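Long-range contacts in phosphatidylinositol phosphate phosphatase (Schizosaccharomyces pombe, PDB 1I9Z), which removes the 5-phosphate from soluble and lipid inositol phosphates through its magnesium-dependent catalytic domain, the part of a synaptojanin described here: residues A[285-296]-A[308-316]; A[126-135]-A[147-156]. All coordinates share one frame; numbering follows the deposited sequence.

Contact 1: A[285-296]-A[308-316]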
loop_
_atom_site.group_PDB
_atom_site.type_symbol
_atom_site.label_atom_id
_atom_site.label_comp_id
_atom_site.label_asym_id
_atom_site.label_seq_id
_atom_site.Cartn_x
_atom_site.Cartn_y
_atom_site.Cartn_z
ATOM N N ILE A 285 -3.646 1.154 -6.376
ATOM C CA ILE A 285 -3.187 0.455 -5.156
ATOM C C ILE A 285 -3.018 -0.997 -5.570
ATOM O O ILE A 285 -3.963 -1.582 -6.077
ATOM C CB ILE A 285 -4.207 0.593 -4.020
ATOM C CG1 ILE A 285 -4.320 2.073 -3.639
ATOM C CG2 ILE A 285 -3.807 -0.192 -2.755
ATOM C CD1 ILE A 285 -5.666 2.327 -2.759
ATOM N N LEU A 286 -1.813 -1.533 -5.377
ATOM C CA LEU A 286 -1.455 -2.918 -5.738
ATOM C C LEU A 286 -0.949 -3.649 -4.484
ATOM O O LEU A 286 -0.375 -2.990 -3.592
ATOM C CB LEU A 286 -0.298 -2.929 -6.753
ATOM C CG LEU A 286 -0.548 -2.042 -7.983
ATOM C CD1 LEU A 286 0.757 -2.113 -8.819
ATOM C CD2 LEU A 286 -1.792 -2.492 -8.801
ATOM N N TYR A 287 -1.132 -4.988 -4.394
ATOM C CA TYR A 287 -0.668 -5.664 -3.186
ATOM C C TYR A 287 0.003 -6.964 -3.563
ATOM O O TYR A 287 -0.269 -7.560 -4.647
ATOM C CB TYR A 287 -1.827 -5.938 -2.199
ATOM C CG TYR A 287 -2.851 -6.968 -2.714
ATOM C CD1 TYR A 287 -2.719 -8.328 -2.407
ATOM C CD2 TYR A 287 -3.912 -6.576 -3.503
ATOM C CE1 TYR A 287 -3.644 -9.279 -2.898
ATOM C CE2 TYR A 287 -4.841 -7.503 -4.006
ATOM C CZ TYR A 287 -4.678 -8.864 -3.685
ATOM O OH TYR A 287 -5.568 -9.783 -4.198
ATOM N N ARG A 288 0.884 -7.389 -2.685
ATOM C CA ARG A 288 1.614 -8.603 -2.952
ATOM C C ARG A 288 1.582 -9.395 -1.656
ATOM O O ARG A 288 1.776 -8.833 -0.563
ATOM C CB ARG A 288 3.030 -8.281 -3.380
ATOM C CG ARG A 288 3.752 -9.545 -3.744
ATOM C CD ARG A 288 5.231 -9.508 -3.578
ATOM N NE ARG A 288 5.916 -9.291 -4.833
ATOM C CZ ARG A 288 7.086 -9.840 -5.187
ATOM N NH1 ARG A 288 7.741 -10.685 -4.381
ATOM N NH2 ARG A 288 7.627 -9.498 -6.347
ATOM N N GLY A 289 1.306 -10.695 -1.765
ATOM C CA GLY A 289 1.204 -11.513 -0.569
ATOM C C GLY A 289 -0.252 -11.836 -0.318
ATOM O O GLY A 289 -1.167 -11.270 -0.995
ATOM N N GLU A 290 -0.495 -12.689 0.679
ATOM C CA GLU A 290 -1.843 -13.164 0.975
ATOM C C GLU A 290 -2.836 -12.304 1.729
ATOM O O GLU A 290 -3.556 -12.799 2.577
ATOM C CB GLU A 290 -1.798 -14.575 1.634
ATOM C CG GLU A 290 -1.019 -15.638 0.840
ATOM C CD GLU A 290 -1.319 -15.658 -0.677
ATOM O OE1 GLU A 290 -2.514 -15.676 -1.093
ATOM O OE2 GLU A 290 -0.335 -15.674 -1.471
ATOM N N LEU A 291 -2.936 -11.029 1.358
ATOM C CA LEU A 291 -3.925 -10.156 1.957
ATOM C C LEU A 291 -5.271 -10.562 1.392
ATOM O O LEU A 291 -5.321 -11.116 0.301
ATOM C CB LEU A 291 -3.674 -8.686 1.545
ATOM C CG LEU A 291 -2.478 -8.050 2.234
ATOM C CD1 LEU A 291 -2.226 -6.607 1.678
ATOM C CD2 LEU A 291 -2.799 -8.019 3.753
ATOM N N VAL A 292 -6.352 -10.289 2.108
ATOM C CA VAL A 292 -7.693 -10.547 1.557
ATOM C C VAL A 292 -8.243 -9.162 1.208
ATOM O O VAL A 292 -8.534 -8.370 2.089
ATOM C CB VAL A 292 -8.610 -11.220 2.594
ATOM C CG1 VAL A 292 -10.044 -11.355 2.006
ATOM C CG2 VAL A 292 -8.023 -12.610 2.963
ATOM N N PRO A 293 -8.363 -8.841 -0.092
ATOM C CA PRO A 293 -8.873 -7.540 -0.532
ATOM C C PRO A 293 -10.363 -7.417 -0.493
ATOM O O PRO A 293 -11.110 -8.381 -0.787
ATOM C CB PRO A 293 -8.326 -7.422 -1.958
ATOM C CG PRO A 293 -8.415 -8.889 -2.420
ATOM C CD PRO A 293 -7.863 -9.633 -1.242
ATOM N N HIS A 294 -10.837 -6.243 -0.106
ATOM C CA HIS A 294 -12.242 -6.036 -0.069
ATOM C C HIS A 294 -12.681 -4.961 -1.036
ATOM O O HIS A 294 -13.155 -5.277 -2.135
ATOM C CB HIS A 294 -12.698 -5.764 1.368
ATOM C CG HIS A 294 -12.747 -7.015 2.196
ATOM N ND1 HIS A 294 -11.662 -7.498 2.899
ATOM C CD2 HIS A 294 -13.731 -7.935 2.360
ATOM C CE1 HIS A 294 -11.972 -8.656 3.459
ATOM N NE2 HIS A 294 -13.222 -8.945 3.147
ATOM N N SER A 295 -12.487 -3.706 -0.683
ATOM C CA SER A 295 -12.934 -2.588 -1.525
ATOM C C SER A 295 -11.789 -1.911 -2.265
ATOM O O SER A 295 -10.618 -1.982 -1.847
ATOM C CB SER A 295 -13.636 -1.522 -0.666
ATOM O OG SER A 295 -14.731 -2.086 0.003
ATOM N N TYR A 296 -12.129 -1.257 -3.370
ATOM C CA TYR A 296 -11.125 -0.487 -4.136
ATOM C C TYR A 296 -11.942 0.553 -4.845
ATOM O O TYR A 296 -12.618 0.248 -5.858
ATOM C CB TYR A 296 -10.415 -1.394 -5.165
ATOM C CG TYR A 296 -9.318 -0.759 -6.016
ATOM C CD1 TYR A 296 -9.018 -1.263 -7.263
ATOM C CD2 TYR A 296 -8.489 0.284 -5.507
ATOM C CE1 TYR A 296 -7.898 -0.810 -7.989
ATOM C CE2 TYR A 296 -7.400 0.773 -6.244
ATOM C CZ TYR A 296 -7.087 0.207 -7.478
ATOM O OH TYR A 296 -5.921 0.601 -8.155
ATOM N N PRO A 308 -9.220 11.202 -4.932
ATOM C CA PRO A 308 -8.511 10.346 -3.999
ATOM C C PRO A 308 -9.102 8.935 -4.169
ATOM O O PRO A 308 -10.238 8.778 -4.720
ATOM C CB PRO A 308 -8.841 10.947 -2.588
ATOM C CG PRO A 308 -10.150 11.660 -2.799
ATOM C CD PRO A 308 -10.269 12.033 -4.285
ATOM N N ILE A 309 -8.346 7.918 -3.741
ATOM C CA ILE A 309 -8.829 6.525 -3.823
ATOM C C ILE A 309 -8.495 5.795 -2.512
ATOM O O ILE A 309 -7.752 6.320 -1.644
ATOM C CB ILE A 309 -8.144 5.734 -4.979
ATOM C CG1 ILE A 309 -6.625 5.758 -4.811
ATOM C CG2 ILE A 309 -8.505 6.363 -6.317
ATOM C CD1 ILE A 309 -5.856 4.728 -5.735
ATOM N N TYR A 310 -9.099 4.628 -2.308
ATOM C CA TYR A 310 -8.741 3.825 -1.152
ATOM C C TYR A 310 -8.946 2.350 -1.475
ATOM O O TYR A 310 -9.647 2.002 -2.455
ATOM C CB TYR A 310 -9.552 4.203 0.119
ATOM C CG TYR A 310 -11.023 3.808 0.032
ATOM C CD1 TYR A 310 -11.442 2.546 0.472
ATOM C CD2 TYR A 310 -11.941 4.643 -0.556
ATOM C CE1 TYR A 310 -12.778 2.134 0.339
ATOM C CE2 TYR A 310 -13.291 4.230 -0.735
ATOM C CZ TYR A 310 -13.689 3.004 -0.280
ATOM O OH TYR A 310 -15.021 2.638 -0.379
ATOM N N ALA A 311 -8.355 1.492 -0.647
ATOM C CA ALA A 311 -8.551 0.057 -0.778
ATOM C C ALA A 311 -8.602 -0.453 0.658
ATOM O O ALA A 311 -7.969 0.155 1.562
ATOM C CB ALA A 311 -7.353 -0.603 -1.551
ATOM N N THR A 312 -9.357 -1.548 0.889
ATOM C CA THR A 312 -9.392 -2.138 2.223
ATOM C C THR A 312 -8.921 -3.597 2.161
ATOM O O THR A 312 -9.088 -4.295 1.128
ATOM C CB THR A 312 -10.808 -2.084 2.829
ATOM O OG1 THR A 312 -11.740 -2.674 1.910
ATOM C CG2 THR A 312 -11.203 -0.669 3.099
ATOM N N TYR A 313 -8.328 -4.049 3.252
ATOM C CA TYR A 313 -7.817 -5.425 3.346
ATOM C C TYR A 313 -8.000 -6.014 4.736
ATOM O O TYR A 313 -8.169 -5.282 5.735
ATOM C CB TYR A 313 -6.311 -5.477 3.113
ATOM C CG TYR A 313 -5.854 -4.887 1.806
ATOM C CD1 TYR A 313 -5.459 -3.547 1.702
ATOM C CD2 TYR A 313 -5.861 -5.669 0.659
ATOM C CE1 TYR A 313 -5.079 -2.984 0.457
ATOM C CE2 TYR A 313 -5.485 -5.133 -0.605
ATOM C CZ TYR A 313 -5.100 -3.778 -0.693
ATOM O OH TYR A 313 -4.726 -3.246 -1.880
ATOM N N GLU A 314 -7.987 -7.345 4.775
ATOM C CA GLU A 314 -7.956 -8.058 6.039
ATOM C C GLU A 314 -6.613 -8.713 5.950
ATOM O O GLU A 314 -6.283 -9.271 4.907
ATOM C CB GLU A 314 -9.031 -9.126 6.148
ATOM C CG GLU A 314 -10.348 -8.567 6.595
ATOM C CD GLU A 314 -11.352 -9.678 6.870
ATOM O OE1 GLU A 314 -11.718 -10.421 5.925
ATOM O OE2 GLU A 314 -11.749 -9.800 8.039
ATOM N N ALA A 315 -5.833 -8.668 7.032
ATOM C CA ALA A 315 -4.506 -9.247 7.003
ATOM C C ALA A 315 -4.408 -10.220 8.165
ATOM O O ALA A 315 -4.606 -9.828 9.322
ATOM C CB ALA A 315 -3.442 -8.141 7.156
ATOM N N ASN A 316 -4.172 -11.490 7.833
ATOM C CA ASN A 316 -4.038 -12.513 8.835
ATOM C C ASN A 316 -2.663 -12.387 9.440
ATOM O O ASN A 316 -1.656 -12.409 8.733
ATOM C CB ASN A 316 -4.210 -13.908 8.224
ATOM C CG ASN A 316 -4.206 -14.989 9.311
ATOM O OD1 ASN A 316 -3.204 -15.673 9.531
ATOM N ND2 ASN A 316 -5.320 -15.099 10.035
HETATM O O HOH W 1 -4.729 -12.144 5.124
HETATM O O HOH W 2 -8.743 -4.101 -1.658
HETATM O O HOH W 3 -15.715 0.142 1.750
#
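Ser295 and Thr312 meet at a beta bulge, where the threonine side chain does the work of a backbone carbonyl. With its hydroxyl turned between backbone N and carbonyl carbon (chi1 53°), Thr312 OG1 accepts the N-H of Ser295 at 2.9 Å, while Thr312 O takes the N-H of His294, also at 2.9 Å. Two successive amides are thus satisfied by one residue. A water bridges the bulge, donating to Ser295 O and Thr312 O. Beyond it, Val292 and Glu314 form a regular antiparallel hydrogen-bonded pair, Val292 N reaching Glu314 O at 3.0 Å.

Tyr313 fills the space between this hairpin and strand 285-288. Its edge is turned toward the face of Tyr287, the planes at 64° and Tyr313 CE2 lying 3.6 Å from Tyr287 CD2. Leu291 CD1 sits over one face, 4.1 Å from the ring centroid, in a CH-pi contact. A broad, flat tyrosine suits a place with neighbours at face and edge, whereas small Ala311 lets Ile285 CD1 come within 3.6 Å of its CB. Tyr296 OH accepts the Ile285 N-H at 2.9 Å and also bonds Glu252, tying the hairpin to the facing strand. Strand 285-288 belongs to one sheet and the hairpin to the other, so Ile285, Tyr287, Leu291, Ala311 and Tyr313 pack between the two sheets of the DNase I-like sandwich.

Contact 2: A[126-135]-A[147-156]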
loop_
_atom_site.group_PDB
_atom_site.type_symbol
_atom_site.label_atom_id
_atom_site.label_comp_id
_atom_site.label_asym_id
_atom_site.label_seq_id
_atom_site.Cartn_x
_atom_site.Cartn_y
_atom_site.Cartn_z
ATOM N N SER A 126 1.666 -4.783 19.738
ATOM C CA SER A 126 1.942 -5.826 18.749
ATOM C C SER A 126 2.890 -5.357 17.671
ATOM O O SER A 126 3.469 -6.174 16.984
ATOM C CB SER A 126 0.641 -6.257 18.020
ATOM O OG SER A 126 -0.290 -6.916 18.859
ATOM N N ILE A 127 3.101 -4.047 17.570
ATOM C CA ILE A 127 3.908 -3.501 16.453
ATOM C C ILE A 127 5.349 -3.270 16.815
ATOM O O ILE A 127 5.628 -2.571 17.800
ATOM C CB ILE A 127 3.226 -2.211 15.940
ATOM C CG1 ILE A 127 1.898 -2.627 15.250
ATOM C CG2 ILE A 127 4.168 -1.483 14.925
ATOM C CD1 ILE A 127 0.949 -1.461 14.848
ATOM N N LYS A 128 6.265 -3.879 16.057
ATOM C CA LYS A 128 7.669 -3.783 16.378
ATOM C C LYS A 128 8.529 -3.618 15.121
ATOM O O LYS A 128 8.047 -3.872 14.002
ATOM C CB LYS A 128 8.101 -5.074 17.108
ATOM C CG LYS A 128 7.342 -5.319 18.456
ATOM C CD LYS A 128 7.954 -4.482 19.595
ATOM C CE LYS A 128 7.065 -4.484 20.890
ATOM N NZ LYS A 128 5.888 -3.510 20.694
ATOM N N ASN A 129 9.789 -3.202 15.326
ATOM C CA ASN A 129 10.750 -3.062 14.225
ATOM C C ASN A 129 10.258 -2.149 13.079
ATOM O O ASN A 129 10.426 -2.461 11.858
ATOM C CB ASN A 129 11.090 -4.453 13.674
ATOM C CG ASN A 129 11.450 -5.444 14.798
ATOM O OD1 ASN A 129 12.265 -5.109 15.649
ATOM N ND2 ASN A 129 10.825 -6.647 14.809
ATOM N N VAL A 130 9.684 -1.007 13.459
ATOM C CA VAL A 130 9.231 -0.064 12.475
ATOM C C VAL A 130 10.454 0.608 11.834
ATOM O O VAL A 130 11.325 1.157 12.549
ATOM C CB VAL A 130 8.364 1.037 13.112
ATOM C CG1 VAL A 130 7.925 1.989 12.058
ATOM C CG2 VAL A 130 7.144 0.447 13.875
ATOM N N GLU A 131 10.520 0.587 10.488
ATOM C CA GLU A 131 11.611 1.197 9.760
ATOM C C GLU A 131 11.082 1.984 8.601
ATOM O O GLU A 131 9.993 1.668 8.078
ATOM C CB GLU A 131 12.604 0.142 9.248
ATOM C CG GLU A 131 13.173 -0.678 10.445
ATOM C CD GLU A 131 14.053 -1.871 10.035
ATOM O OE1 GLU A 131 14.244 -2.106 8.848
ATOM O OE2 GLU A 131 14.522 -2.595 10.925
ATOM N N GLY A 132 11.805 3.025 8.203
ATOM C CA GLY A 132 11.330 3.775 7.051
ATOM C C GLY A 132 12.465 4.153 6.141
ATOM O O GLY A 132 13.637 4.208 6.586
ATOM N N THR A 133 12.135 4.409 4.870
ATOM C CA THR A 133 13.161 4.883 3.950
ATOM C C THR A 133 12.510 5.567 2.736
ATOM O O THR A 133 11.265 5.637 2.626
ATOM C CB THR A 133 14.089 3.721 3.511
ATOM O OG1 THR A 133 15.241 4.258 2.838
ATOM C CG2 THR A 133 13.338 2.758 2.582
ATOM N N VAL A 134 13.318 6.137 1.857
ATOM C CA VAL A 134 12.743 6.793 0.679
ATOM C C VAL A 134 13.681 6.484 -0.477
ATOM O O VAL A 134 14.843 6.096 -0.241
ATOM C CB VAL A 134 12.726 8.361 0.830
ATOM C CG1 VAL A 134 11.863 8.734 2.034
ATOM C CG2 VAL A 134 14.195 8.940 0.901
ATOM N N LYS A 135 13.198 6.683 -1.697
ATOM C CA LYS A 135 14.093 6.518 -2.853
ATOM C C LYS A 135 13.595 7.407 -3.975
ATOM O O LYS A 135 12.420 7.292 -4.429
ATOM C CB LYS A 135 14.124 5.059 -3.344
ATOM C CG LYS A 135 15.012 4.877 -4.624
ATOM C CD LYS A 135 16.479 5.049 -4.308
ATOM C CE LYS A 135 17.317 4.915 -5.608
ATOM N NZ LYS A 135 18.812 5.121 -5.364
ATOM N N GLY A 147 9.441 9.855 -6.813
ATOM C CA GLY A 147 10.063 8.851 -5.971
ATOM C C GLY A 147 9.122 8.105 -5.082
ATOM O O GLY A 147 7.886 8.122 -5.277
ATOM N N ALA A 148 9.696 7.456 -4.082
ATOM C CA ALA A 148 8.911 6.632 -3.167
ATOM C C ALA A 148 9.228 6.824 -1.717
ATOM O O ALA A 148 10.372 7.164 -1.373
ATOM C CB ALA A 148 9.137 5.112 -3.501
ATOM N N VAL A 149 8.212 6.609 -0.877
ATOM C CA VAL A 149 8.404 6.649 0.591
ATOM C C VAL A 149 7.855 5.323 1.102
ATOM O O VAL A 149 6.746 4.903 0.706
ATOM C CB VAL A 149 7.589 7.806 1.237
ATOM C CG1 VAL A 149 7.782 7.780 2.773
ATOM C CG2 VAL A 149 8.089 9.134 0.649
ATOM N N ALA A 150 8.620 4.654 1.954
ATOM C CA ALA A 150 8.207 3.373 2.487
ATOM C C ALA A 150 8.398 3.206 4.021
ATOM O O ALA A 150 9.366 3.740 4.619
ATOM C CB ALA A 150 8.982 2.215 1.712
ATOM N N ILE A 151 7.420 2.552 4.640
ATOM C CA ILE A 151 7.495 2.211 6.058
ATOM C C ILE A 151 7.079 0.723 6.199
ATOM O O ILE A 151 6.078 0.292 5.614
ATOM C CB ILE A 151 6.546 3.110 6.871
ATOM C CG1 ILE A 151 7.078 4.577 6.786
ATOM C CG2 ILE A 151 6.517 2.600 8.325
ATOM C CD1 ILE A 151 5.960 5.669 7.207
ATOM N N ARG A 152 7.849 -0.040 6.974
ATOM C CA ARG A 152 7.564 -1.443 7.212
ATOM C C ARG A 152 7.562 -1.668 8.728
ATOM O O ARG A 152 8.036 -0.827 9.521
ATOM C CB ARG A 152 8.609 -2.330 6.516
ATOM C CG ARG A 152 10.120 -2.228 7.076
ATOM C CD ARG A 152 10.366 -3.008 8.396
ATOM N NE ARG A 152 10.061 -4.436 8.219
ATOM C CZ ARG A 152 9.797 -5.314 9.196
ATOM N NH1 ARG A 152 9.490 -6.576 8.861
ATOM N NH2 ARG A 152 9.872 -4.964 10.492
ATOM N N PHE A 153 6.968 -2.785 9.136
ATOM C CA PHE A 153 6.914 -3.097 10.552
ATOM C C PHE A 153 6.431 -4.546 10.713
ATOM O O PHE A 153 5.884 -5.171 9.766
ATOM C CB PHE A 153 5.980 -2.108 11.315
ATOM C CG PHE A 153 4.539 -2.071 10.838
ATOM C CD1 PHE A 153 3.605 -2.957 11.348
ATOM C CD2 PHE A 153 4.126 -1.150 9.861
ATOM C CE1 PHE A 153 2.266 -2.948 10.903
ATOM C CE2 PHE A 153 2.799 -1.111 9.397
ATOM C CZ PHE A 153 1.857 -2.002 9.909
ATOM N N ASP A 154 6.630 -5.087 11.906
ATOM C CA ASP A 154 6.117 -6.434 12.139
ATOM C C ASP A 154 4.914 -6.218 13.025
ATOM O O ASP A 154 4.932 -5.326 13.895
ATOM C CB ASP A 154 7.164 -7.291 12.858
ATOM C CG ASP A 154 8.315 -7.556 12.007
ATOM O OD1 ASP A 154 8.085 -8.080 10.907
ATOM O OD2 ASP A 154 9.459 -7.242 12.372
ATOM N N TYR A 155 3.853 -6.983 12.763
ATOM C CA TYR A 155 2.646 -6.979 13.590
ATOM C C TYR A 155 2.698 -8.427 14.143
ATOM O O TYR A 155 2.443 -9.427 13.439
ATOM C CB TYR A 155 1.389 -6.673 12.793
ATOM C CG TYR A 155 0.193 -6.453 13.693
ATOM C CD1 TYR A 155 -0.427 -5.202 13.760
ATOM C CD2 TYR A 155 -0.330 -7.494 14.476
ATOM C CE1 TYR A 155 -1.516 -4.982 14.555
ATOM C CE2 TYR A 155 -1.450 -7.282 15.306
ATOM C CZ TYR A 155 -2.026 -6.024 15.337
ATOM O OH TYR A 155 -3.091 -5.755 16.142
ATOM N N GLU A 156 3.049 -8.504 15.428
ATOM C CA GLU A 156 3.341 -9.795 16.051
ATOM C C GLU A 156 4.438 -10.400 15.161
ATOM O O GLU A 156 5.433 -9.724 14.897
ATOM C CB GLU A 156 2.091 -10.675 16.147
ATOM C CG GLU A 156 1.035 -10.150 17.114
ATOM C CD GLU A 156 1.467 -9.988 18.602
ATOM O OE1 GLU A 156 2.532 -10.448 19.041
ATOM O OE2 GLU A 156 0.699 -9.358 19.339
HETATM O O HOH W 4 5.930 -7.555 16.321
#
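This antiparallel beta hairpin forms the outer edge of one sheet of the DNase I-like sandwich, strand 127-135 being outermost and strand 147-155 its inner neighbour. Paired backbone bonds such as Ala150 N to Thr133 O, 2.9 Å, run along it until a beta bulge between Lys128 and Glu131 shifts the register by one.

At the bulge Asn129 adopts a left-handed backbone conformation, which asparagine tolerates well, and Arg152 reaches across to it. Arg152 CG lies between its own N and carbonyl carbon (chi1 66°), and further bends at chi2 and chi3 fold the chain back, so that NH2 meets Asn129 O at 2.9 Å. The oxygen lies in the guanidinium plane, although the nitrogen stands above the carbonyl plane. The same guanidinium grips Asp154 end-on, NH1 to OD1 and NH2 to OD2. Asn129 ND2 donates to Asp154 OD2 at 2.9 Å, meeting that oxygen on its anti lone pair, with amide and carboxylate planes 79° apart.

On the other face, Val130 CG2 packs 3.8 Å from Phe153 CB and Ile127 CG2 3.9 Å from Phe153 CD1. The branched Ile127 and aromatic Phe153 suit their buried places in the sandwich, and Val130 is partly exposed; Ile127 and Val130 also touch Leu105 of the opposing sheet. At the open end of the hairpin Ser126 CB lies over one face of Tyr155, 3.8 Å from its centroid, and the small serine hydroxyl donates to Glu156 OE2 at 2.7 Å.

Arg152 NE also bonds His199, and Glu131 bridges to Arg194, whose guanidinium lies close to that of Arg152. The carboxylates of Asp154 and Glu131 would therefore offset the crowded positive charge, while three bonds, two on OD2 and one on OD1, should fix the rotation of the Asp154 carboxylate at the bulge.

Overall arrangement
Contact 2 comes first along the chain, and the centres of the two lie about 17 Å apart, the nearest atoms about 7 Å apart, so they do not meet. They share one sheet, ordered 127-136, 147-155, 158-166, 201-205, 283-288: contact 2 forms one margin, and the first strand of contact 1 forms the other. The hairpin 292-298 with 309-320 belongs to the second sheet, where 292-298 is outermost. Both contacts contain a hairpin pairing within a sheet, but contact 1 also spans the two layers through strand 283-288. Between the contacts the chain supplies strands 158-166 and 201-205 and most inositol bisphosphate pocket residues, among them Ala169 and Arg277; Asp305 follows inside contact 1, just before strand 309-320.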